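Local coordinates for protein glycerol-3-phosphate dehydrogenase [NAD(P)+] (Coxiella burnetii, PDB 3K96) that probably catalyses the NAD(P)H-dependent reduction of dihydroxyacetone phosphate to sn-glycerol 3-phosphate, the key precursor for phospholipid synthesis, at residues Phe110-Val115 with Gly135-Ser140; Thr117-Leu122 with Thr149-Val154; Arg128-Thr133 with Lys187-Arg192; Val146-Thr149 with Pro155-Val158. One frame throughout, in Å; residues are numbered along the deposited sequence.

Contact 1: residues Phe110-Val115 with Gly135-Ser140; sequences FAFHEV and GLAKGS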
loop_
_atom_site.group_PDB
_atom_site.type_symbol
_atom_site.label_atom_id
_atom_site.label_comp_id
_atom_site.label_asym_id
_atom_site.label_seq_id
_atom_site.Cartn_x
_atom_site.Cartn_y
_atom_site.Cartn_z
ATOM N N PHE A 110 -12.149 7.475 21.285
ATOM C CA PHE A 110 -12.956 7.125 22.436
ATOM C C PHE A 110 -13.068 8.261 23.442
ATOM O O PHE A 110 -13.824 8.143 24.379
ATOM C CB PHE A 110 -12.463 5.824 23.127
ATOM C CG PHE A 110 -10.983 5.815 23.474
ATOM C CD1 PHE A 110 -10.502 6.481 24.605
ATOM C CD2 PHE A 110 -10.077 5.099 22.691
ATOM C CE1 PHE A 110 -9.137 6.443 24.939
ATOM C CE2 PHE A 110 -8.731 5.054 23.015
ATOM C CZ PHE A 110 -8.250 5.746 24.136
ATOM N N ALA A 111 -12.305 9.340 23.271
ATOM C CA ALA A 111 -12.422 10.501 24.168
ATOM C C ALA A 111 -13.016 11.737 23.469
ATOM O O ALA A 111 -13.249 12.771 24.100
ATOM C CB ALA A 111 -11.064 10.847 24.752
ATOM N N PHE A 112 -13.289 11.629 22.177
ATOM C CA PHE A 112 -13.779 12.769 21.401
ATOM C C PHE A 112 -15.085 13.306 21.965
ATOM O O PHE A 112 -15.212 14.524 22.222
ATOM C CB PHE A 112 -13.937 12.356 19.930
ATOM C CG PHE A 112 -14.043 13.511 18.977
ATOM C CD1 PHE A 112 -12.900 14.104 18.469
ATOM C CD2 PHE A 112 -15.286 13.987 18.572
ATOM C CE1 PHE A 112 -12.971 15.153 17.576
ATOM C CE2 PHE A 112 -15.369 15.041 17.686
ATOM C CZ PHE A 112 -14.203 15.627 17.178
ATOM N N HIS A 113 -16.058 12.420 22.151
ATOM C CA HIS A 113 -17.342 12.826 22.719
ATOM C C HIS A 113 -17.160 13.643 24.010
ATOM O O HIS A 113 -17.712 14.734 24.149
ATOM C CB HIS A 113 -18.203 11.606 23.014
ATOM C CG HIS A 113 -19.482 11.927 23.718
ATOM N ND1 HIS A 113 -19.616 11.852 25.088
ATOM C CD2 HIS A 113 -20.683 12.334 23.244
ATOM C CE1 HIS A 113 -20.850 12.190 25.427
ATOM N NE2 HIS A 113 -21.515 12.493 24.327
ATOM N N GLU A 114 -16.385 13.098 24.944
ATOM C CA GLU A 114 -16.140 13.760 26.224
ATOM C C GLU A 114 -15.609 15.184 26.068
ATOM O O GLU A 114 -16.068 16.111 26.742
ATOM C CB GLU A 114 -15.167 12.948 27.092
ATOM C CG GLU A 114 -15.749 11.682 27.769
ATOM C CD GLU A 114 -15.959 10.493 26.836
ATOM O OE1 GLU A 114 -15.465 10.492 25.677
ATOM O OE2 GLU A 114 -16.614 9.535 27.291
ATOM N N VAL A 115 -14.638 15.349 25.178
ATOM C CA VAL A 115 -14.019 16.641 24.939
ATOM C C VAL A 115 -15.045 17.612 24.322
ATOM O O VAL A 115 -15.155 18.755 24.756
ATOM C CB VAL A 115 -12.793 16.540 24.023
ATOM C CG1 VAL A 115 -12.210 17.923 23.797
ATOM C CG2 VAL A 115 -11.762 15.616 24.645
ATOM N N GLY A 135 -11.453 7.878 13.658
ATOM C CA GLY A 135 -12.337 6.899 14.235
ATOM C C GLY A 135 -13.701 7.494 14.554
ATOM O O GLY A 135 -13.848 8.703 14.724
ATOM N N LEU A 136 -14.699 6.639 14.665
ATOM C CA LEU A 136 -16.028 7.085 15.008
ATOM C C LEU A 136 -16.108 7.380 16.504
ATOM O O LEU A 136 -15.376 6.791 17.296
ATOM C CB LEU A 136 -17.041 6.012 14.639
ATOM C CG LEU A 136 -17.145 5.694 13.160
ATOM C CD1 LEU A 136 -18.116 4.501 12.940
ATOM C CD2 LEU A 136 -17.606 6.948 12.381
ATOM N N ALA A 137 -16.976 8.297 16.894
ATOM C CA ALA A 137 -17.143 8.615 18.309
ATOM C C ALA A 137 -18.218 7.728 18.916
ATOM O O ALA A 137 -18.889 6.964 18.221
ATOM C CB ALA A 137 -17.526 10.116 18.507
ATOM N N LYS A 138 -18.375 7.845 20.224
ATOM C CA LYS A 138 -19.385 7.112 20.987
ATOM C C LYS A 138 -20.727 7.111 20.251
ATOM O O LYS A 138 -21.208 8.158 19.829
ATOM C CB LYS A 138 -19.533 7.771 22.358
ATOM C CG LYS A 138 -20.532 7.109 23.322
ATOM C CD LYS A 138 -20.495 7.813 24.702
ATOM C CE LYS A 138 -21.485 7.189 25.686
ATOM N NZ LYS A 138 -21.254 5.721 25.851
ATOM N N GLY A 139 -21.318 5.928 20.085
ATOM C CA GLY A 139 -22.582 5.795 19.367
ATOM C C GLY A 139 -22.396 5.620 17.860
ATOM O O GLY A 139 -23.346 5.768 17.076
ATOM N N SER A 140 -21.179 5.269 17.454
ATOM C CA SER A 140 -20.865 5.119 16.048
ATOM C C SER A 140 -21.133 6.417 15.297
ATOM O O SER A 140 -21.655 6.394 14.186
ATOM C CB SER A 140 -21.682 3.979 15.435
ATOM O OG SER A 140 -21.400 2.782 16.118
HETATM O O HOH W 1 -16.134 9.436 21.730
#

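Contact 2: residues Thr117-Leu122 with Thr149-Val154; sequences TRMKPL and TELGQV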
loop_
_atom_site.group_PDB
_atom_site.type_symbol
_atom_site.label_atom_id
_atom_site.label_comp_id
_atom_site.label_asym_id
_atom_site.label_seq_id
_atom_site.Cartn_x
_atom_site.Cartn_y
_atom_site.Cartn_z
ATOM N N THR A 117 -18.266 17.534 24.603
ATOM C CA THR A 117 -19.226 17.846 25.633
ATOM C C THR A 117 -18.718 18.999 26.528
ATOM O O THR A 117 -19.444 19.956 26.814
ATOM C CB THR A 117 -19.553 16.603 26.478
ATOM O OG1 THR A 117 -20.212 15.610 25.666
ATOM C CG2 THR A 117 -20.474 16.969 27.647
ATOM N N ARG A 118 -17.462 18.896 26.933
ATOM C CA ARG A 118 -16.821 19.867 27.800
ATOM C C ARG A 118 -16.554 21.204 27.120
ATOM O O ARG A 118 -16.362 22.226 27.789
ATOM C CB ARG A 118 -15.556 19.249 28.371
ATOM C CG ARG A 118 -15.929 18.173 29.355
ATOM C CD ARG A 118 -14.828 17.204 29.731
ATOM N NE ARG A 118 -15.320 16.302 30.786
ATOM C CZ ARG A 118 -16.216 15.323 30.604
ATOM N NH1 ARG A 118 -16.769 15.094 29.400
ATOM N NH2 ARG A 118 -16.589 14.580 31.642
ATOM N N MET A 119 -16.569 21.210 25.797
ATOM C CA MET A 119 -16.384 22.442 25.078
ATOM C C MET A 119 -17.677 23.235 24.956
ATOM O O MET A 119 -17.619 24.397 24.592
ATOM C CB MET A 119 -15.854 22.175 23.680
ATOM C CG MET A 119 -14.468 21.583 23.685
ATOM S SD MET A 119 -13.910 20.996 22.071
ATOM C CE MET A 119 -13.914 22.504 21.104
ATOM N N LYS A 120 -18.832 22.630 25.244
ATOM C CA LYS A 120 -20.110 23.346 25.037
ATOM C C LYS A 120 -20.191 24.753 25.632
ATOM O O LYS A 120 -20.595 25.664 24.941
ATOM C CB LYS A 120 -21.330 22.518 25.445
ATOM C CG LYS A 120 -21.604 21.385 24.457
ATOM C CD LYS A 120 -22.778 20.539 24.844
ATOM C CE LYS A 120 -23.070 19.498 23.777
ATOM N NZ LYS A 120 -24.288 18.746 24.107
ATOM N N PRO A 121 -19.794 24.933 26.898
ATOM C CA PRO A 121 -19.894 26.274 27.470
ATOM C C PRO A 121 -18.801 27.205 27.022
ATOM O O PRO A 121 -18.785 28.343 27.446
ATOM C CB PRO A 121 -19.728 26.037 28.974
ATOM C CG PRO A 121 -19.813 24.564 29.169
ATOM C CD PRO A 121 -19.434 23.928 27.896
ATOM N N LEU A 122 -17.898 26.738 26.159
ATOM C CA LEU A 122 -16.762 27.537 25.759
ATOM C C LEU A 122 -16.794 27.996 24.307
ATOM O O LEU A 122 -15.918 28.738 23.877
ATOM C CB LEU A 122 -15.470 26.742 26.027
ATOM C CG LEU A 122 -15.327 26.193 27.454
ATOM C CD1 LEU A 122 -14.083 25.317 27.549
ATOM C CD2 LEU A 122 -15.284 27.299 28.519
ATOM N N THR A 149 -23.709 18.646 15.537
ATOM C CA THR A 149 -24.872 18.441 16.396
ATOM C C THR A 149 -24.728 19.052 17.791
ATOM O O THR A 149 -25.634 19.717 18.274
ATOM C CB THR A 149 -25.174 16.939 16.536
ATOM O OG1 THR A 149 -25.490 16.432 15.246
ATOM C CG2 THR A 149 -26.355 16.666 17.494
ATOM N N GLU A 150 -23.583 18.851 18.429
ATOM C CA GLU A 150 -23.391 19.333 19.783
ATOM C C GLU A 150 -22.956 20.795 19.938
ATOM O O GLU A 150 -23.336 21.419 20.901
ATOM C CB GLU A 150 -22.373 18.445 20.523
ATOM C CG GLU A 150 -22.668 16.968 20.483
ATOM C CD GLU A 150 -24.066 16.607 20.961
ATOM O OE1 GLU A 150 -24.631 17.375 21.756
ATOM O OE2 GLU A 150 -24.588 15.524 20.569
ATOM N N LEU A 151 -22.149 21.317 19.008
ATOM C CA LEU A 151 -21.620 22.683 19.119
ATOM C C LEU A 151 -22.226 23.646 18.087
ATOM O O LEU A 151 -21.938 24.837 18.113
ATOM C CB LEU A 151 -20.088 22.664 18.954
ATOM C CG LEU A 151 -19.285 21.710 19.878
ATOM C CD1 LEU A 151 -17.784 21.754 19.608
ATOM C CD2 LEU A 151 -19.520 22.030 21.343
ATOM N N GLY A 152 -23.050 23.133 17.182
ATOM C CA GLY A 152 -23.629 23.964 16.160
ATOM C C GLY A 152 -22.801 23.813 14.897
ATOM O O GLY A 152 -21.674 23.309 14.929
ATOM N N GLN A 153 -23.368 24.255 13.793
ATOM C CA GLN A 153 -22.758 24.174 12.487
ATOM C C GLN A 153 -21.641 25.182 12.271
ATOM O O GLN A 153 -21.751 26.102 11.462
ATOM C CB GLN A 153 -23.835 24.374 11.445
ATOM C CG GLN A 153 -24.834 23.215 11.420
ATOM C CD GLN A 153 -24.207 21.923 10.861
ATOM O OE1 GLN A 153 -23.073 21.920 10.345
ATOM N NE2 GLN A 153 -24.953 20.840 10.937
ATOM N N VAL A 154 -20.557 24.984 12.993
ATOM C CA VAL A 154 -19.399 25.830 12.902
ATOM C C VAL A 154 -18.502 25.415 11.739
ATOM O O VAL A 154 -18.643 24.333 11.210
ATOM C CB VAL A 154 -18.588 25.706 14.199
ATOM C CG1 VAL A 154 -19.447 26.201 15.433
ATOM C CG2 VAL A 154 -18.110 24.249 14.386
#

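Contact 3: residues Arg128-Thr133 with Lys187-Arg192; sequences RIAWGT and KDLIER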
loop_
_atom_site.group_PDB
_atom_site.type_symbol
_atom_site.label_atom_id
_atom_site.label_comp_id
_atom_site.label_asym_id
_atom_site.label_seq_id
_atom_site.Cartn_x
_atom_site.Cartn_y
_atom_site.Cartn_z
ATOM N N ARG A 128 -14.014 27.958 15.301
ATOM C CA ARG A 128 -13.812 27.005 14.212
ATOM C C ARG A 128 -13.100 25.810 14.805
ATOM O O ARG A 128 -12.159 25.966 15.580
ATOM C CB ARG A 128 -13.008 27.628 13.081
ATOM C CG ARG A 128 -13.647 28.908 12.565
ATOM C CD ARG A 128 -12.979 29.381 11.313
ATOM N NE ARG A 128 -11.617 29.855 11.511
ATOM C CZ ARG A 128 -10.881 30.376 10.538
ATOM N NH1 ARG A 128 -11.373 30.473 9.312
ATOM N NH2 ARG A 128 -9.659 30.794 10.784
ATOM N N ILE A 129 -13.539 24.623 14.407
ATOM C CA ILE A 129 -13.045 23.383 14.975
ATOM C C ILE A 129 -12.479 22.419 13.944
ATOM O O ILE A 129 -13.158 22.000 13.022
ATOM C CB ILE A 129 -14.182 22.683 15.771
ATOM C CG1 ILE A 129 -14.586 23.545 16.975
ATOM C CG2 ILE A 129 -13.751 21.283 16.302
ATOM C CD1 ILE A 129 -15.828 23.063 17.645
ATOM N N ALA A 130 -11.209 22.081 14.111
ATOM C CA ALA A 130 -10.555 21.116 13.232
ATOM C C ALA A 130 -10.152 19.961 14.111
ATOM O O ALA A 130 -10.069 20.128 15.315
ATOM C CB ALA A 130 -9.340 21.733 12.551
ATOM N N TRP A 131 -9.962 18.770 13.525
ATOM C CA TRP A 131 -9.495 17.623 14.297
ATOM C C TRP A 131 -8.548 16.727 13.480
ATOM O O TRP A 131 -8.604 16.668 12.241
ATOM C CB TRP A 131 -10.648 16.775 14.859
ATOM C CG TRP A 131 -11.517 16.191 13.793
ATOM C CD1 TRP A 131 -11.350 14.987 13.160
ATOM C CD2 TRP A 131 -12.664 16.795 13.216
ATOM N NE1 TRP A 131 -12.335 14.811 12.215
ATOM C CE2 TRP A 131 -13.154 15.913 12.231
ATOM C CE3 TRP A 131 -13.330 18.005 13.430
ATOM C CZ2 TRP A 131 -14.277 16.201 11.471
ATOM C CZ3 TRP A 131 -14.448 18.294 12.668
ATOM C CH2 TRP A 131 -14.909 17.394 11.699
ATOM N N GLY A 132 -7.662 16.071 14.225
ATOM C CA GLY A 132 -6.719 15.091 13.700
ATOM C C GLY A 132 -7.107 13.704 14.183
ATOM O O GLY A 132 -6.477 12.704 13.788
ATOM N N THR A 133 -8.122 13.645 15.058
ATOM C CA THR A 133 -8.662 12.371 15.562
ATOM C C THR A 133 -9.167 11.514 14.400
ATOM O O THR A 133 -9.720 12.035 13.444
ATOM C CB THR A 133 -9.864 12.634 16.496
ATOM O OG1 THR A 133 -9.456 13.494 17.571
ATOM C CG2 THR A 133 -10.465 11.334 17.045
ATOM N N LYS A 187 -8.417 27.518 3.860
ATOM C CA LYS A 187 -7.348 28.443 3.476
ATOM C C LYS A 187 -6.469 28.812 4.679
ATOM O O LYS A 187 -5.240 28.727 4.611
ATOM C CB LYS A 187 -7.958 29.704 2.848
ATOM C CG LYS A 187 -6.982 30.596 2.152
ATOM C CD LYS A 187 -7.652 31.800 1.451
ATOM C CE LYS A 187 -6.583 32.616 0.682
ATOM N NZ LYS A 187 -7.098 33.794 -0.113
ATOM N N ASP A 188 -7.106 29.181 5.778
ATOM C CA ASP A 188 -6.388 29.563 6.965
ATOM C C ASP A 188 -5.570 28.402 7.547
ATOM O O ASP A 188 -4.435 28.587 7.946
ATOM C CB ASP A 188 -7.350 30.125 8.023
ATOM C CG ASP A 188 -8.027 31.415 7.574
ATOM O OD1 ASP A 188 -7.555 32.010 6.584
ATOM O OD2 ASP A 188 -9.039 31.826 8.191
ATOM N N LEU A 189 -6.134 27.204 7.588
ATOM C CA LEU A 189 -5.393 26.072 8.136
ATOM C C LEU A 189 -4.202 25.684 7.276
ATOM O O LEU A 189 -3.108 25.441 7.796
ATOM C CB LEU A 189 -6.309 24.868 8.320
ATOM C CG LEU A 189 -7.310 25.009 9.450
ATOM C CD1 LEU A 189 -8.389 23.897 9.362
ATOM C CD2 LEU A 189 -6.590 25.015 10.782
ATOM N N ILE A 190 -4.403 25.626 5.970
ATOM C CA ILE A 190 -3.322 25.261 5.061
ATOM C C ILE A 190 -2.228 26.317 5.176
ATOM O O ILE A 190 -1.036 26.008 5.245
ATOM C CB ILE A 190 -3.832 25.112 3.631
ATOM C CG1 ILE A 190 -4.700 23.852 3.522
ATOM C CG2 ILE A 190 -2.690 25.025 2.638
ATOM C CD1 ILE A 190 -5.303 23.662 2.173
ATOM N N GLU A 191 -2.634 27.575 5.229
ATOM C CA GLU A 191 -1.655 28.629 5.394
ATOM C C GLU A 191 -0.815 28.426 6.668
ATOM O O GLU A 191 0.390 28.621 6.646
ATOM C CB GLU A 191 -2.325 29.991 5.409
ATOM C CG GLU A 191 -1.301 31.119 5.444
ATOM C CD GLU A 191 -1.929 32.496 5.378
ATOM O OE1 GLU A 191 -3.081 32.656 5.849
ATOM O OE2 GLU A 191 -1.248 33.415 4.863
ATOM N N ARG A 192 -1.443 28.046 7.778
ATOM C CA ARG A 192 -0.682 27.809 9.011
ATOM C C ARG A 192 0.239 26.584 8.990
ATOM O O ARG A 192 1.339 26.617 9.533
ATOM C CB ARG A 192 -1.628 27.567 10.190
ATOM C CG ARG A 192 -2.225 28.794 10.865
ATOM C CD ARG A 192 -2.935 28.336 12.129
ATOM N NE ARG A 192 -3.555 29.420 12.888
ATOM C CZ ARG A 192 -2.953 30.132 13.832
ATOM N NH1 ARG A 192 -1.692 29.920 14.138
ATOM N NH2 ARG A 192 -3.625 31.071 14.474
#

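Contact 4: residues Val146-Thr149 with Pro155-Val158; sequences VVAT and PMAV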
loop_
_atom_site.group_PDB
_atom_site.type_symbol
_atom_site.label_atom_id
_atom_site.label_comp_id
_atom_site.label_asym_id
_atom_site.label_seq_id
_atom_site.Cartn_x
_atom_site.Cartn_y
_atom_site.Cartn_z
ATOM N N VAL A 146 -20.748 14.838 15.405
ATOM C CA VAL A 146 -20.687 15.129 16.821
ATOM C C VAL A 146 -20.399 16.628 16.979
ATOM O O VAL A 146 -21.042 17.313 17.778
ATOM C CB VAL A 146 -19.610 14.333 17.536
ATOM C CG1 VAL A 146 -19.554 14.738 18.999
ATOM C CG2 VAL A 146 -19.851 12.786 17.366
ATOM N N VAL A 147 -19.454 17.144 16.200
ATOM C CA VAL A 147 -19.130 18.544 16.298
ATOM C C VAL A 147 -20.352 19.419 15.919
ATOM O O VAL A 147 -20.764 20.296 16.697
ATOM C CB VAL A 147 -17.894 18.937 15.458
ATOM C CG1 VAL A 147 -17.713 20.440 15.496
ATOM C CG2 VAL A 147 -16.593 18.252 15.975
ATOM N N ALA A 148 -20.944 19.159 14.755
ATOM C CA ALA A 148 -22.075 19.957 14.277
ATOM C C ALA A 148 -23.309 19.864 15.189
ATOM O O ALA A 148 -23.879 20.890 15.583
ATOM C CB ALA A 148 -22.442 19.576 12.835
ATOM N N THR A 149 -23.709 18.646 15.537
ATOM C CA THR A 149 -24.872 18.441 16.396
ATOM C C THR A 149 -24.728 19.052 17.791
ATOM O O THR A 149 -25.634 19.717 18.274
ATOM C CB THR A 149 -25.174 16.939 16.536
ATOM O OG1 THR A 149 -25.490 16.432 15.246
ATOM C CG2 THR A 149 -26.355 16.666 17.494
ATOM N N PRO A 155 -17.603 26.298 11.313
ATOM C CA PRO A 155 -16.651 25.859 10.315
ATOM C C PRO A 155 -15.821 24.659 10.876
ATOM O O PRO A 155 -15.316 24.710 12.008
ATOM C CB PRO A 155 -15.773 27.090 10.095
ATOM C CG PRO A 155 -16.655 28.280 10.522
ATOM C CD PRO A 155 -17.459 27.728 11.659
ATOM N N MET A 156 -15.689 23.602 10.071
ATOM C CA MET A 156 -15.037 22.373 10.498
ATOM C C MET A 156 -14.017 21.881 9.481
ATOM O O MET A 156 -14.128 22.187 8.312
ATOM C CB MET A 156 -16.084 21.274 10.627
ATOM C CG MET A 156 -17.118 21.493 11.658
ATOM S SD MET A 156 -18.106 20.001 11.857
ATOM C CE MET A 156 -19.197 19.947 10.428
ATOM N N ALA A 157 -13.046 21.098 9.942
ATOM C CA ALA A 157 -12.021 20.542 9.063
ATOM C C ALA A 157 -11.389 19.312 9.682
ATOM O O ALA A 157 -11.325 19.193 10.904
ATOM C CB ALA A 157 -10.925 21.578 8.764
ATOM N N VAL A 158 -10.924 18.412 8.815
ATOM C CA VAL A 158 -10.239 17.199 9.237
ATOM C C VAL A 158 -8.906 17.126 8.522
ATOM O O VAL A 158 -8.813 17.408 7.335
ATOM C CB VAL A 158 -11.057 15.918 8.948
ATOM C CG1 VAL A 158 -11.446 15.839 7.494
ATOM C CG2 VAL A 158 -10.275 14.640 9.375
#

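Contact 1: residues Phe110-Val115 with Gly135-Ser140
His113 on helix 109-119 overlaps Lys138 at the roots of the two side chains, where His113 CB is 4.1 Å from Lys138 CB. CG of the lysine is anti to its backbone nitrogen (chi1 -178°), which carries the methylenes alongside His113, while NZ, after a bend at chi4, leads away. In the conformer given, the CD methylene lies over one face of the imidazole, a detail that is doubtful because the ring may be turned over. A water bridges the two backbones. It accepts from His113 N at 3.0 Å and from Lys138 N at 3.1 Å, linking a helical amide to a loop amide. The loop 135-140 follows strand 128-131 and leads into helix 143-151 of the Rossmann-type domain; Lys134, immediately before this loop, is predicted to bind NADPH and substrate. Deeper in, Phe112 CB is 4.5 Å from Ala137 CB, and the methyl group approaches the phenyl ring obliquely. Leu143 of the next helix touches both residues. The Phe112 side chain is about 8 Å from that of Glu306, a predicted NADPH-binding residue. Within the loop, Ser140 N donates to Gln313 OE1 on helix 307-320.

Contact 2: residues Thr117-Leu122 with Thr149-Val154
The carboxylate of Glu150 is held through both oxygens, by a different cation at each. OE1 takes Lys120 NZ at 2.7 Å, a salt bridge that arrives on the anti side of the oxygen and 28° out of the carboxylate plane. OE2 makes a second salt bridge, to NH2 of Arg141, so the group is probably kept ionised and its rotation is restricted. The lysine comes in obliquely across the glutamate. Its chain is fully extended beyond CG, with every torsion from chi2 to chi4 near 180°, and that length carries NZ over the gap between the two helices. The glutamate does the reverse: a bend at chi2 (-54°) turns its carboxylate so that OE1 meets NZ. The lysine also passes close to the root of the glutamate, with Lys120 CE 3.5 Å from Glu150 CB. The same CE is 3.5 Å from the backbone O of Glu150, in the last turn of helix 143-151.

Below the ion pair the contact becomes apolar. Leu151 divides its methyl groups, CD2 resting 3.8 Å from Lys120 CG and CD1 standing 4.2 Å from Met119 CE. Both Met119 and Leu151 also touch Ile129 on the strand underneath, whereas the lysine and glutamate lie nearer the surface. Gly152 then leaves the helix with positive phi and turns the chain toward the next strand.

Two neighbouring helices, each following its own strand and meeting over strand 128-131 on one face of the parallel part of the sheet, are the arrangement of consecutive beta-alpha-beta units in a Rossmann-type fold.

Contact 3: residues Arg128-Thr133 with Lys187-Arg192
Arg128 and Asp188 each bury about 40 Å² here and are joined by a salt bridge that converges on one oxygen. Both terminal nitrogens of the guanidinium, NH1 and NH2, donate end-on to Asp188 OD2, each at 2.9 Å. The hydrogen bonds are bent, with N-H...O angles of 143° and 147°, as expected when two donors share a single acceptor. OD2 lies at the guanidinium edge, in the guanidinium plane, but the carboxylate itself is turned 66° from that plane, so this is not the flat, two-oxygen pairing of arginine and carboxylate. The approach from NH2 uses the anti lone pair of OD2. The other oxygen, OD1, is hydrogen-bonded to Gln184 NE2 one turn earlier on the helix.

The side chain leaves the strand toward helix 183-193, and a bend at chi3 turns the guanidinium to Asp188, while NE remains paired with Asp102 OD1 in the adjacent strand; two carboxylates thus hold the arginine and restrict its rotation. In the Rossmann-type domain this helix packs on the sheet face opposite helix 143-151, as the strand itself indicates: Ile129 touches Val147 and Leu151 of that helix, while the next residue, Ala130, points toward Leu189.

Ala130 CB is 4.0 Å from Leu189 CD1, a methyl-to-methyl contact that lies deeper than the ion pair. Leu189 also reaches Ala157 on the neighbouring strand, so its isobutyl group rests across both strands.

Contact 4: residues Val146-Thr149 with Pro155-Val158
Met156, whose side chain packs against Val147 and Ala148, is held at both polar backbone atoms: its N is hydrogen-bonded to Asn181 OD1, and its O to Ser180 OG. These partners lie on the strand 174-180 side, in the antiparallel part of the sheet, and fix the backbone from which the thioether rises toward helix 143-151.

The side chain meets the helix from CG outward. SD is the closest atom, 3.7 Å from Val147 CG1 and 3.8 Å from Val147 CB. The two chains run past each other in opposite directions, and CG of the methionine is 4.0 Å from Val147 CG1. A turn at chi3 (-76°) then moves the terminal methyl off the valine and along the helix, bringing Met156 CE to 4.1 Å from Ala148 CB.

All three touching residues are buried. They form part of the helix-to-strand interface of the beta-alpha-beta crossover made by strand 128-131, helix 143-151 and strand 156-160. Since the helix ends only a few residues before the second strand begins, the contact closes a short connection, with the CA atoms of Val147 and Met156 8.1 Å apart.

Val147 is wedged further by its other branch. With CG1 anti to the backbone N (chi1 174°), CG2, beside the backbone N, packs 3.7 Å from Phe112 CZ on helix 109-119. Trp131, on the first strand of the crossover, touches both Val147 and Met156.

The four contacts gather about strand 128-131 of the mixed sheet, which contact 3 includes. Contacts 1 and 2 both use helix 109-119, their centres 14 Å apart, and along the chain their segments alternate. Contact 4 shares helix 143-151 and Thr149 with contact 2, only 9 Å away between centres. Helix 183-193 of contact 3 packs on the other face of the sheet. The centre of contact 3 is 11 Å from that of contact 4, which is nested in the loop that contact 3 closes; probable hydrogen bonds between strands 128-131 and 156-160 tie the two together. Helices thus lie on both faces of these strands, while contact 1 lies toward the predicted NADPH and substrate site.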